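Local coordinates for protein sialidase B (Streptococcus pneumoniae TIGR4, PDB 4XIO) that hydrolyses alpha-2,3, alpha-2,6 and alpha-2,8 glycosidic linkages of terminal sialic acid residues in oligosaccharides, glycoproteins and glycolipids, at residues A[1-6]-A[169-174]; A[368-373]-A[433-438]; A[200-205]-A[265-270]; A[218-223]-A[241-246]. The protein carries 1 engineered substitution. All coordinates share one frame; numbering follows the deposited sequence.

Interaction 1 (A[1-6]-A[169-174])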
# COMPACT_ATOMS: atom_id res chain seq x y z
N ILE A 1 -14.63 -20.34 26.62
CA ILE A 1 -15.31 -20.17 27.89
C ILE A 1 -16.25 -18.96 27.92
O ILE A 1 -16.36 -18.22 26.94
CB ILE A 1 -14.32 -20.01 29.07
CG1 ILE A 1 -13.47 -18.75 28.90
CG2 ILE A 1 -13.44 -21.26 29.20
CD1 ILE A 1 -12.54 -18.49 30.07
N SER A 2 -16.92 -18.79 29.05
CA SER A 2 -17.89 -17.72 29.26
C SER A 2 -17.23 -16.47 29.87
O SER A 2 -16.26 -16.58 30.62
CB SER A 2 -19.00 -18.23 30.18
OG SER A 2 -19.64 -17.16 30.86
N PRO A 3 -17.77 -15.28 29.55
CA PRO A 3 -17.22 -14.03 30.09
C PRO A 3 -17.41 -13.93 31.60
O PRO A 3 -18.40 -14.45 32.13
CB PRO A 3 -18.04 -12.94 29.38
CG PRO A 3 -18.69 -13.63 28.20
CD PRO A 3 -18.91 -15.04 28.65
N ILE A 4 -16.47 -13.27 32.28
CA ILE A 4 -16.60 -12.97 33.70
C ILE A 4 -17.34 -11.65 33.88
O ILE A 4 -17.83 -11.35 34.97
CB ILE A 4 -15.22 -12.82 34.38
CG1 ILE A 4 -14.47 -11.62 33.79
CG2 ILE A 4 -14.43 -14.09 34.22
CD1 ILE A 4 -13.11 -11.35 34.40
N PHE A 5 -17.39 -10.86 32.81
CA PHE A 5 -18.09 -9.59 32.82
C PHE A 5 -18.54 -9.24 31.41
O PHE A 5 -17.80 -9.47 30.44
CB PHE A 5 -17.20 -8.47 33.36
CG PHE A 5 -17.75 -7.09 33.11
CD1 PHE A 5 -18.77 -6.58 33.91
CD2 PHE A 5 -17.26 -6.30 32.07
CE1 PHE A 5 -19.29 -5.31 33.69
CE2 PHE A 5 -17.78 -5.03 31.84
CZ PHE A 5 -18.79 -4.54 32.65
N GLN A 6 -19.74 -8.68 31.30
CA GLN A 6 -20.28 -8.29 30.00
C GLN A 6 -21.25 -7.13 30.21
O GLN A 6 -22.12 -7.18 31.07
CB GLN A 6 -20.99 -9.47 29.35
CG GLN A 6 -21.51 -9.21 27.94
CD GLN A 6 -21.75 -10.51 27.18
OE1 GLN A 6 -22.66 -11.27 27.51
NE2 GLN A 6 -20.93 -10.77 26.17
N GLU A 169 -20.54 -2.89 23.20
CA GLU A 169 -20.40 -4.17 23.90
C GLU A 169 -19.00 -4.30 24.47
O GLU A 169 -18.02 -3.97 23.80
CB GLU A 169 -20.59 -5.34 22.95
CG GLU A 169 -21.98 -5.56 22.41
CD GLU A 169 -22.10 -6.94 21.78
OE1 GLU A 169 -21.95 -7.94 22.53
OE2 GLU A 169 -22.32 -7.03 20.55
N ILE A 170 -18.90 -4.82 25.69
CA ILE A 170 -17.58 -5.14 26.22
C ILE A 170 -17.68 -6.42 27.04
O ILE A 170 -18.61 -6.59 27.83
CB ILE A 170 -16.97 -3.98 27.04
CG1 ILE A 170 -15.62 -4.40 27.63
CG2 ILE A 170 -17.93 -3.49 28.11
CD1 ILE A 170 -14.82 -3.24 28.23
N SER A 171 -16.75 -7.35 26.79
CA SER A 171 -16.68 -8.59 27.54
C SER A 171 -15.25 -8.79 28.02
O SER A 171 -14.30 -8.46 27.31
CB SER A 171 -17.08 -9.78 26.66
OG SER A 171 -18.42 -9.68 26.23
N LEU A 172 -15.10 -9.35 29.22
CA LEU A 172 -13.78 -9.78 29.68
C LEU A 172 -13.79 -11.27 30.05
O LEU A 172 -14.79 -11.80 30.52
CB LEU A 172 -13.30 -8.94 30.87
CG LEU A 172 -12.61 -7.63 30.50
CD1 LEU A 172 -13.61 -6.49 30.45
CD2 LEU A 172 -11.49 -7.34 31.48
N PHE A 173 -12.65 -11.92 29.84
CA PHE A 173 -12.48 -13.34 30.10
C PHE A 173 -11.22 -13.54 30.92
O PHE A 173 -10.21 -12.86 30.69
CB PHE A 173 -12.35 -14.11 28.78
CG PHE A 173 -13.46 -13.86 27.81
CD1 PHE A 173 -13.49 -12.70 27.03
CD2 PHE A 173 -14.49 -14.78 27.67
CE1 PHE A 173 -14.52 -12.46 26.15
CE2 PHE A 173 -15.52 -14.55 26.78
CZ PHE A 173 -15.54 -13.40 26.01
N ASN A 174 -11.26 -14.47 31.87
CA ASN A 174 -10.05 -14.88 32.59
C ASN A 174 -9.35 -15.99 31.84
O ASN A 174 -9.13 -17.09 32.37
CB ASN A 174 -10.39 -15.34 34.01
CG ASN A 174 -10.75 -14.20 34.93
OD1 ASN A 174 -10.21 -13.08 34.81
ND2 ASN A 174 -11.64 -14.47 35.88
O HOH W 1 -13.77 -15.97 31.83

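Interaction 2 (A[368-373]-A[433-438])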
# COMPACT_ATOMS: atom_id res chain seq x y z
N ASP A 368 14.21 -15.89 -22.40
CA ASP A 368 12.89 -15.37 -22.11
C ASP A 368 12.80 -14.59 -20.81
O ASP A 368 12.26 -13.47 -20.76
CB ASP A 368 11.99 -16.59 -21.95
CG ASP A 368 10.65 -16.41 -22.55
OD1 ASP A 368 10.55 -15.75 -23.61
OD2 ASP A 368 9.68 -16.94 -21.97
N LYS A 369 13.29 -15.21 -19.75
CA LYS A 369 13.07 -14.74 -18.40
C LYS A 369 14.24 -13.94 -17.87
O LYS A 369 14.36 -13.74 -16.66
CB LYS A 369 12.82 -15.93 -17.47
CG LYS A 369 11.74 -16.88 -17.96
CD LYS A 369 11.44 -17.90 -16.86
CE LYS A 369 11.02 -19.24 -17.42
NZ LYS A 369 10.80 -20.23 -16.32
N TYR A 370 15.10 -13.49 -18.79
CA TYR A 370 16.30 -12.71 -18.45
C TYR A 370 17.28 -13.54 -17.63
O TYR A 370 18.07 -13.00 -16.85
CB TYR A 370 15.95 -11.38 -17.77
CG TYR A 370 15.31 -10.43 -18.75
CD1 TYR A 370 16.09 -9.61 -19.57
CD2 TYR A 370 13.93 -10.40 -18.91
CE1 TYR A 370 15.50 -8.76 -20.49
CE2 TYR A 370 13.34 -9.56 -19.83
CZ TYR A 370 14.12 -8.74 -20.62
OH TYR A 370 13.51 -7.91 -21.53
N GLU A 371 17.23 -14.85 -17.85
CA GLU A 371 18.14 -15.79 -17.22
C GLU A 371 19.32 -16.12 -18.13
O GLU A 371 19.21 -16.10 -19.36
CB GLU A 371 17.38 -17.05 -16.80
CG GLU A 371 16.25 -16.74 -15.82
CD GLU A 371 15.25 -17.88 -15.66
OE1 GLU A 371 15.31 -18.85 -16.44
OE2 GLU A 371 14.40 -17.78 -14.74
N VAL A 372 20.46 -16.40 -17.50
CA VAL A 372 21.72 -16.62 -18.22
C VAL A 372 21.94 -18.10 -18.49
O VAL A 372 21.87 -18.92 -17.58
CB VAL A 372 22.90 -16.11 -17.39
CG1 VAL A 372 24.21 -16.24 -18.18
CG2 VAL A 372 22.66 -14.67 -16.95
N LEU A 373 22.20 -18.43 -19.76
CA LEU A 373 22.56 -19.79 -20.13
C LEU A 373 24.00 -19.77 -20.66
O LEU A 373 24.42 -18.78 -21.25
CB LEU A 373 21.62 -20.33 -21.21
CG LEU A 373 20.12 -20.04 -21.07
CD1 LEU A 373 19.36 -20.58 -22.26
CD2 LEU A 373 19.58 -20.62 -19.80
N TRP A 433 -0.03 -14.74 -16.11
CA TRP A 433 0.71 -13.67 -16.76
C TRP A 433 1.93 -14.19 -17.52
O TRP A 433 2.60 -15.13 -17.07
CB TRP A 433 1.17 -12.64 -15.71
CG TRP A 433 0.04 -11.94 -15.04
CD1 TRP A 433 -0.54 -12.27 -13.84
CD2 TRP A 433 -0.68 -10.81 -15.53
NE1 TRP A 433 -1.56 -11.40 -13.56
CE2 TRP A 433 -1.68 -10.50 -14.58
CE3 TRP A 433 -0.59 -10.03 -16.69
CZ2 TRP A 433 -2.57 -9.43 -14.74
CZ3 TRP A 433 -1.47 -8.96 -16.85
CH2 TRP A 433 -2.45 -8.67 -15.88
N GLU A 434 2.20 -13.57 -18.66
CA GLU A 434 3.39 -13.89 -19.45
C GLU A 434 4.66 -13.40 -18.75
O GLU A 434 4.60 -12.52 -17.89
CB GLU A 434 3.28 -13.21 -20.81
CG GLU A 434 2.08 -13.67 -21.63
CD GLU A 434 2.12 -15.15 -21.90
OE1 GLU A 434 3.22 -15.65 -22.21
OE2 GLU A 434 1.07 -15.81 -21.79
N GLN A 435 5.80 -13.97 -19.11
CA GLN A 435 7.08 -13.45 -18.62
C GLN A 435 7.22 -12.00 -19.11
O GLN A 435 6.85 -11.67 -20.24
CB GLN A 435 8.24 -14.33 -19.09
CG GLN A 435 9.59 -13.63 -19.17
CD GLN A 435 10.09 -13.08 -17.84
OE1 GLN A 435 9.73 -13.56 -16.76
NE2 GLN A 435 10.92 -12.05 -17.92
N PHE A 436 7.73 -11.13 -18.25
CA PHE A 436 7.80 -9.70 -18.58
C PHE A 436 8.81 -9.39 -19.69
O PHE A 436 9.77 -10.12 -19.90
CB PHE A 436 8.08 -8.85 -17.32
CG PHE A 436 9.49 -8.95 -16.80
CD1 PHE A 436 10.50 -8.18 -17.36
CD2 PHE A 436 9.80 -9.80 -15.75
CE1 PHE A 436 11.80 -8.25 -16.89
CE2 PHE A 436 11.10 -9.88 -15.27
CZ PHE A 436 12.10 -9.11 -15.84
N LYS A 437 8.57 -8.29 -20.40
CA LYS A 437 9.51 -7.82 -21.40
C LYS A 437 9.89 -6.39 -21.07
O LYS A 437 9.02 -5.60 -20.71
CB LYS A 437 8.87 -7.87 -22.79
CG LYS A 437 9.90 -7.84 -23.90
CD LYS A 437 9.26 -7.77 -25.27
CE LYS A 437 10.30 -7.34 -26.30
NZ LYS A 437 11.61 -8.01 -26.06
N LEU A 438 11.17 -6.05 -21.17
CA LEU A 438 11.59 -4.67 -20.91
C LEU A 438 11.12 -3.77 -22.04
O LEU A 438 11.19 -4.16 -23.22
CB LEU A 438 13.11 -4.56 -20.77
CG LEU A 438 13.75 -5.29 -19.58
CD1 LEU A 438 15.28 -5.16 -19.62
CD2 LEU A 438 13.19 -4.77 -18.26
O HOH W 2 10.83 -11.58 -22.18
O HOH W 3 12.23 -13.29 -14.94

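Interaction 3 (A[200-205]-A[265-270])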
# COMPACT_ATOMS: atom_id res chain seq x y z
N SER A 200 -1.31 -15.98 -0.43
CA SER A 200 -0.37 -16.65 -1.34
C SER A 200 0.91 -15.88 -1.67
O SER A 200 1.90 -16.48 -2.13
CB SER A 200 -1.11 -16.98 -2.62
OG SER A 200 -1.66 -15.79 -3.14
N THR A 201 0.93 -14.56 -1.48
CA THR A 201 2.12 -13.77 -1.80
C THR A 201 3.21 -13.94 -0.74
O THR A 201 4.41 -13.78 -1.02
CB THR A 201 1.82 -12.25 -1.92
OG1 THR A 201 1.47 -11.72 -0.63
CG2 THR A 201 0.68 -12.00 -2.89
N GLN A 202 2.77 -14.25 0.48
CA GLN A 202 3.64 -14.37 1.65
C GLN A 202 4.37 -13.06 1.99
O GLN A 202 5.33 -13.06 2.75
CB GLN A 202 4.62 -15.55 1.53
CG GLN A 202 3.93 -16.92 1.69
CD GLN A 202 3.35 -17.12 3.08
OE1 GLN A 202 4.09 -17.30 4.05
NE2 GLN A 202 2.03 -17.06 3.19
N ALA A 203 3.90 -11.94 1.42
CA ALA A 203 4.37 -10.62 1.85
C ALA A 203 3.56 -10.16 3.06
O ALA A 203 2.35 -10.35 3.12
CB ALA A 203 4.25 -9.61 0.73
N ASN A 204 4.23 -9.55 4.04
CA ASN A 204 3.52 -9.05 5.21
C ASN A 204 3.02 -7.61 5.00
O ASN A 204 2.28 -7.08 5.84
CB ASN A 204 4.44 -9.12 6.44
CG ASN A 204 3.67 -9.11 7.75
OD1 ASN A 204 2.49 -9.48 7.82
ND2 ASN A 204 4.36 -8.69 8.82
N TYR A 205 3.43 -6.99 3.88
CA TYR A 205 3.11 -5.58 3.60
C TYR A 205 2.67 -5.41 2.16
O TYR A 205 3.08 -6.17 1.28
CB TYR A 205 4.31 -4.68 3.90
CG TYR A 205 4.82 -4.96 5.29
CD1 TYR A 205 4.19 -4.43 6.40
CD2 TYR A 205 5.88 -5.85 5.49
CE1 TYR A 205 4.63 -4.74 7.70
CE2 TYR A 205 6.33 -6.15 6.76
CZ TYR A 205 5.70 -5.60 7.85
OH TYR A 205 6.14 -5.93 9.12
N GLU A 265 10.59 -15.34 -0.72
CA GLU A 265 9.38 -14.65 -0.29
C GLU A 265 9.15 -14.99 1.18
O GLU A 265 8.70 -16.08 1.51
CB GLU A 265 8.18 -15.08 -1.15
CG GLU A 265 8.06 -14.33 -2.50
CD GLU A 265 8.92 -14.89 -3.61
OE1 GLU A 265 9.41 -14.10 -4.48
OE2 GLU A 265 9.09 -16.14 -3.65
N GLN A 266 9.49 -14.05 2.07
CA GLN A 266 9.35 -14.27 3.50
C GLN A 266 8.36 -13.31 4.13
O GLN A 266 8.39 -12.11 3.85
CB GLN A 266 10.69 -14.07 4.20
CG GLN A 266 11.78 -15.06 3.83
CD GLN A 266 13.11 -14.69 4.45
OE1 GLN A 266 13.93 -14.02 3.83
NE2 GLN A 266 13.32 -15.10 5.70
N LEU A 267 7.50 -13.84 5.00
CA LEU A 267 6.59 -13.02 5.77
C LEU A 267 7.34 -12.64 7.05
O LEU A 267 7.60 -13.48 7.92
CB LEU A 267 5.34 -13.81 6.09
CG LEU A 267 4.09 -13.04 6.49
CD1 LEU A 267 2.88 -13.90 6.22
CD2 LEU A 267 4.15 -12.65 7.96
N VAL A 268 7.71 -11.36 7.14
CA VAL A 268 8.56 -10.89 8.22
C VAL A 268 7.89 -9.77 8.99
O VAL A 268 7.30 -8.88 8.39
CB VAL A 268 9.90 -10.37 7.68
CG1 VAL A 268 10.85 -10.01 8.84
CG2 VAL A 268 10.54 -11.41 6.78
N TYR A 269 7.96 -9.81 10.31
CA TYR A 269 7.48 -8.68 11.11
C TYR A 269 8.62 -7.67 11.22
O TYR A 269 9.52 -7.84 12.04
CB TYR A 269 7.00 -9.17 12.48
CG TYR A 269 5.81 -10.08 12.32
CD1 TYR A 269 4.51 -9.57 12.27
CD2 TYR A 269 5.97 -11.45 12.14
CE1 TYR A 269 3.41 -10.40 12.09
CE2 TYR A 269 4.89 -12.29 11.94
CZ TYR A 269 3.61 -11.76 11.92
OH TYR A 269 2.54 -12.60 11.73
N TRP A 270 8.57 -6.65 10.37
CA TRP A 270 9.67 -5.68 10.28
C TRP A 270 9.70 -4.80 11.53
O TRP A 270 8.65 -4.38 12.02
CB TRP A 270 9.50 -4.80 9.04
CG TRP A 270 10.80 -4.51 8.34
CD1 TRP A 270 11.48 -3.32 8.30
CD2 TRP A 270 11.59 -5.44 7.58
NE1 TRP A 270 12.63 -3.46 7.56
CE2 TRP A 270 12.72 -4.76 7.11
CE3 TRP A 270 11.44 -6.80 7.24
CZ2 TRP A 270 13.70 -5.37 6.32
CZ3 TRP A 270 12.41 -7.41 6.47
CH2 TRP A 270 13.53 -6.70 6.02
O HOH W 4 7.16 -9.79 4.50
O HOH W 5 6.08 -4.27 11.49

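Interaction 4 (A[218-223]-A[241-246])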
# COMPACT_ATOMS: atom_id res chain seq x y z
N ARG A 218 -15.25 -8.88 -15.07
CA ARG A 218 -14.22 -9.14 -14.06
C ARG A 218 -13.55 -7.82 -13.66
O ARG A 218 -13.28 -6.97 -14.50
CB ARG A 218 -13.17 -10.11 -14.62
CG ARG A 218 -12.01 -10.35 -13.67
CD ARG A 218 -11.19 -11.53 -14.12
NE ARG A 218 -11.91 -12.79 -13.92
CZ ARG A 218 -11.45 -13.97 -14.35
NH1 ARG A 218 -10.29 -14.01 -14.98
NH2 ARG A 218 -12.16 -15.08 -14.14
N VAL A 219 -13.30 -7.65 -12.36
CA VAL A 219 -12.56 -6.50 -11.86
C VAL A 219 -11.20 -7.01 -11.43
O VAL A 219 -11.10 -7.96 -10.65
CB VAL A 219 -13.26 -5.84 -10.66
CG1 VAL A 219 -12.49 -4.58 -10.21
CG2 VAL A 219 -14.68 -5.47 -11.04
N LEU A 220 -10.14 -6.38 -11.94
CA LEU A 220 -8.78 -6.82 -11.68
C LEU A 220 -8.06 -5.81 -10.80
O LEU A 220 -8.30 -4.61 -10.89
CB LEU A 220 -8.05 -7.00 -13.02
CG LEU A 220 -6.61 -7.49 -12.93
CD1 LEU A 220 -6.55 -8.95 -12.47
CD2 LEU A 220 -5.94 -7.30 -14.30
N SER A 221 -7.18 -6.31 -9.94
CA SER A 221 -6.43 -5.44 -9.04
C SER A 221 -4.98 -5.88 -9.05
O SER A 221 -4.70 -7.07 -9.04
CB SER A 221 -6.98 -5.54 -7.61
OG SER A 221 -6.15 -4.82 -6.73
N SER A 222 -4.06 -4.92 -9.10
CA SER A 222 -2.64 -5.25 -8.88
C SER A 222 -2.12 -4.43 -7.70
O SER A 222 -2.77 -3.48 -7.25
CB SER A 222 -1.77 -5.03 -10.14
OG SER A 222 -1.66 -3.67 -10.52
N ILE A 223 -0.96 -4.82 -7.19
CA ILE A 223 -0.42 -4.23 -5.98
C ILE A 223 1.06 -4.56 -5.86
O ILE A 223 1.53 -5.53 -6.48
CB ILE A 223 -1.15 -4.81 -4.75
CG1 ILE A 223 -0.89 -3.94 -3.51
CG2 ILE A 223 -0.73 -6.28 -4.53
CD1 ILE A 223 -2.15 -3.43 -2.86
N THR A 241 -1.52 -9.88 -8.34
CA THR A 241 -2.85 -9.52 -8.84
C THR A 241 -3.93 -10.42 -8.24
O THR A 241 -3.64 -11.53 -7.79
CB THR A 241 -2.91 -9.60 -10.39
OG1 THR A 241 -2.66 -10.95 -10.81
CG2 THR A 241 -1.88 -8.69 -11.03
N SER A 242 -5.16 -9.94 -8.25
CA SER A 242 -6.31 -10.70 -7.77
C SER A 242 -7.49 -10.17 -8.56
O SER A 242 -7.45 -9.02 -8.99
CB SER A 242 -6.54 -10.45 -6.27
OG SER A 242 -7.74 -11.06 -5.81
N TYR A 243 -8.53 -10.96 -8.75
CA TYR A 243 -9.69 -10.44 -9.49
C TYR A 243 -10.99 -10.86 -8.82
O TYR A 243 -11.03 -11.81 -8.03
CB TYR A 243 -9.68 -10.89 -10.97
CG TYR A 243 -9.48 -12.38 -11.10
CD1 TYR A 243 -10.55 -13.27 -10.94
CD2 TYR A 243 -8.23 -12.90 -11.34
CE1 TYR A 243 -10.37 -14.64 -11.02
CE2 TYR A 243 -8.03 -14.28 -11.43
CZ TYR A 243 -9.10 -15.13 -11.26
OH TYR A 243 -8.88 -16.48 -11.33
N SER A 244 -12.05 -10.13 -9.13
CA SER A 244 -13.38 -10.43 -8.62
C SER A 244 -14.35 -10.60 -9.77
O SER A 244 -14.39 -9.78 -10.69
CB SER A 244 -13.88 -9.29 -7.73
OG SER A 244 -15.23 -9.53 -7.36
N ASP A 245 -15.16 -11.66 -9.70
CA ASP A 245 -16.17 -11.90 -10.72
C ASP A 245 -17.58 -11.60 -10.24
O ASP A 245 -18.54 -11.91 -10.93
CB ASP A 245 -16.09 -13.34 -11.24
CG ASP A 245 -14.91 -13.55 -12.16
OD1 ASP A 245 -14.61 -12.62 -12.94
OD2 ASP A 245 -14.27 -14.62 -12.08
N ASP A 246 -17.69 -10.99 -9.06
CA ASP A 246 -19.01 -10.71 -8.49
C ASP A 246 -19.14 -9.27 -7.97
O ASP A 246 -19.67 -9.03 -6.88
CB ASP A 246 -19.39 -11.74 -7.40
CG ASP A 246 -18.32 -11.88 -6.32
OD1 ASP A 246 -17.40 -11.04 -6.24
OD2 ASP A 246 -18.43 -12.82 -5.50

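Interaction 1 (A[1-6]-A[169-174])
Ile-4 and Phe-5 both sit opposite Leu-172, which makes a classic beta bulge between two antiparallel segments. The chain directions of 1-6 and 170-174 differ by 141°. Ile-4 N donates to Leu-172 O at 2.8 Å, and Leu-172 N returns a bond to Phe-5 O at 3.0 Å. Gln-6 and Ser-171 follow as a non-hydrogen-bonded pair. Beyond the bulge, a water bridges Ser-2 O and Asn-174 N.

The side chains of Phe-5 and Leu-172 lie on one face of the sheet. A chi1 of 168° carries the Phe-5 ring away from its own N, obliquely over Leu-172 and Ile-170. Its CD2 meets Leu-172 CD1 at 4.0 Å, and its CE2 lies the same distance from Ile-170 CG2. Helix 20-23 covers this face through Leu-22 and Leu-23. The fold is the concanavalin-like N-terminal domain of sialidases, where the first strand, 5-13, pairs with strand 166-173, far along the chain.

At the bulge, Ile-4 crosses Asn-174 at about a right angle, and its CG2 is 3.3 Å from Asn-174 ND2. The amide's polar atoms are used elsewhere: ND2 bonds Lys-26 O, and OD1 is met by Ser-28 N and Gln-32 NE2.

On the other face, Gln-6 NE2 donates to Ser-171 OG at 2.7 Å. The hydroxyl oxygen lies 23° out of the amide plane. Pro-3 and Phe-173 run alongside each other, pointing the same way. Pro-3 CB covers one face of the phenyl ring, while Pro-3 CG comes to 3.6 Å from Phe-173 CE2.

Interaction 2 (A[368-373]-A[433-438])
Tyr-370 reaches across to segment 433-438 with its ring almost parallel to that of Phe-436. The planes differ by only 8°, but the rings are slid apart and barely overlap, with centroids 5.2 Å from each other. Their contact is through neighbouring rims, Tyr-370 CE2 to Phe-436 CE1 at 3.6 Å. A chi1 of 73° brings the Phe-436 ring alongside Tyr-370, and this ring also meets Phe-287 edge-to-face.

The far end of the tyrosine is fixed by Leu-438. Leu-438 N donates to Tyr-370 OH at 3.0 Å, with a nearly straight N-H...O angle of 165°. The Leu-438 side chain packs by the same end, its CG 3.6 Å from Tyr-370 CZ. Phe-436 O lies at the edge of the tyrosine ring, in its plane.

Nearer the backbone of 368-373, a water joins the segments. It donates to Asp-368 O at 2.8 Å and to Phe-436 O at 2.9 Å. The amide of Gln-435 bends back over Lys-369 CA, but this side chain has two modelled conformers, so its contacts are tentative. Asn-367 OD1 accepts from Lys-369 N and Glu-371 N and so braces the turn that carries Tyr-370.

Segment 368-373 leads into strand 372-374 of the domain inserted into the propeller. Segment 433-438 takes in the last residues of the second BNR repeat and runs into strand 437-438, at the edge of its sheet. The tyrosine ring is held by apolar packing and its hydroxyl by a main-chain N-H, while water links neighbouring carbonyls of the two segments.

Interaction 3 (A[200-205]-A[265-270])
Tyr-205 OH takes part in two bonds, one direct and one through water, both leading to Trp-270. It accepts from Trp-270 N at 2.8 Å, a bond that arrives near the plane of the phenol ring. Tyr-205 OH also donates to a water, which donates in turn to Trp-270 O. The phenol oxygen is thus tied to both ends of the Trp-270 backbone. Trp-270 CB lies beside it, and the two side chains cross at about a right angle.

Asn-204 makes the second polar link. Its ND2 donates to Val-268 O at 3.0 Å, coming from above the carbonyl plane, 54° out of it. The same nitrogen sits over one face of the Tyr-269 ring, 3.6 Å from Tyr-269 CD1, with amide and ring planes 74° apart. Asn-204 OD1 is bonded to Ser-197 OG, so both ends of the amide are used. Leu-267 CD2 rests against it, 3.6 Å from Asn-204 CG.

A second water stitches the backbones: it accepts from Asn-204 N and Val-268 N and donates to Gln-266 O. Earlier in 200-205, Thr-201 OG1 accepts from Ala-203 N at 3.2 Å, forming an ST turn; the same oxygen also bonds Asp-199 OD1.

A loop running into strand 205-207 is joined here to a second loop of the catalytic beta-propeller. Tyr-205 is in the run Tyr-Phe-Arg-Ile-Pro, the RIP motif of sialidases, whose Arg-207 probably binds substrate.

Interaction 4 (A[218-223]-A[241-246])
Arg-218 and Tyr-243 bury much of the surface here by stacking. The guanidinium lies flat on one face of the phenol ring, with planes 19° apart. Arg-218 CZ is 3.8 Å from the centroid of the Tyr-243 ring, a cation-pi contact displaced toward the rim. Tyr-243 has CG between its backbone N and carbonyl carbon (chi1 51°), which stands the ring up beside the arginine. Leu-220 CD1 comes to the edge of that ring.

Asp-245 grips the same guanidinium side-on, through two nitrogens. Arg-218 NE donates to Asp-245 OD1 at 2.9 Å, and Arg-218 NH2 to Asp-245 OD2 at 3.0 Å. Both oxygens are met on their syn side and lie close to the guanidinium plane. Arg-218 NH1 forms a salt bridge with Glu-431 and bonds Arg-429 O, so the cation is fixed by carboxylates from two BNR repeats.

The backbone is an antiparallel beta hairpin of strands 219-226 and 237-244 in a propeller blade. Val-219 with Ser-244, and Ser-221 with Ser-242, are hydrogen-bonded pairs, each with two bonds. Ser-244 begins the Asp-box of the first BNR repeat (Ser-X-Asp-X-Gly-X-Thr-Trp). Its OG bonds Thr-250 O and Gly-248 N, and Asp-246 OD2 pairs with Thr-250 OG1 within the same box.

Thr-241 is the third large contributor. Its CG2 packs on Ser-222 CB at 3.8 Å, while its OG1 hydrogen-bonds Trp-433 NE1.

Interaction 1 stands apart in the lectin-like N-terminal domain, its centre about 34 Å from that of interaction 3. The other three belong to the propeller and its insert. Interaction 4 is the buried one; interactions 1, 2 and 3 are partly buried. Interactions 1 and 4 are antiparallel strand pairs, bulged in the first and regular in the second. Interactions 2 and 3 join largely irregular segments through a tyrosine hydroxyl, backbone N-H groups and water. Only in interaction 4 does a salt bridge cross between the two segments. It is nested in the loop closed by interaction 3, and it touches interaction 2 through Trp-433, which packs on Leu-220.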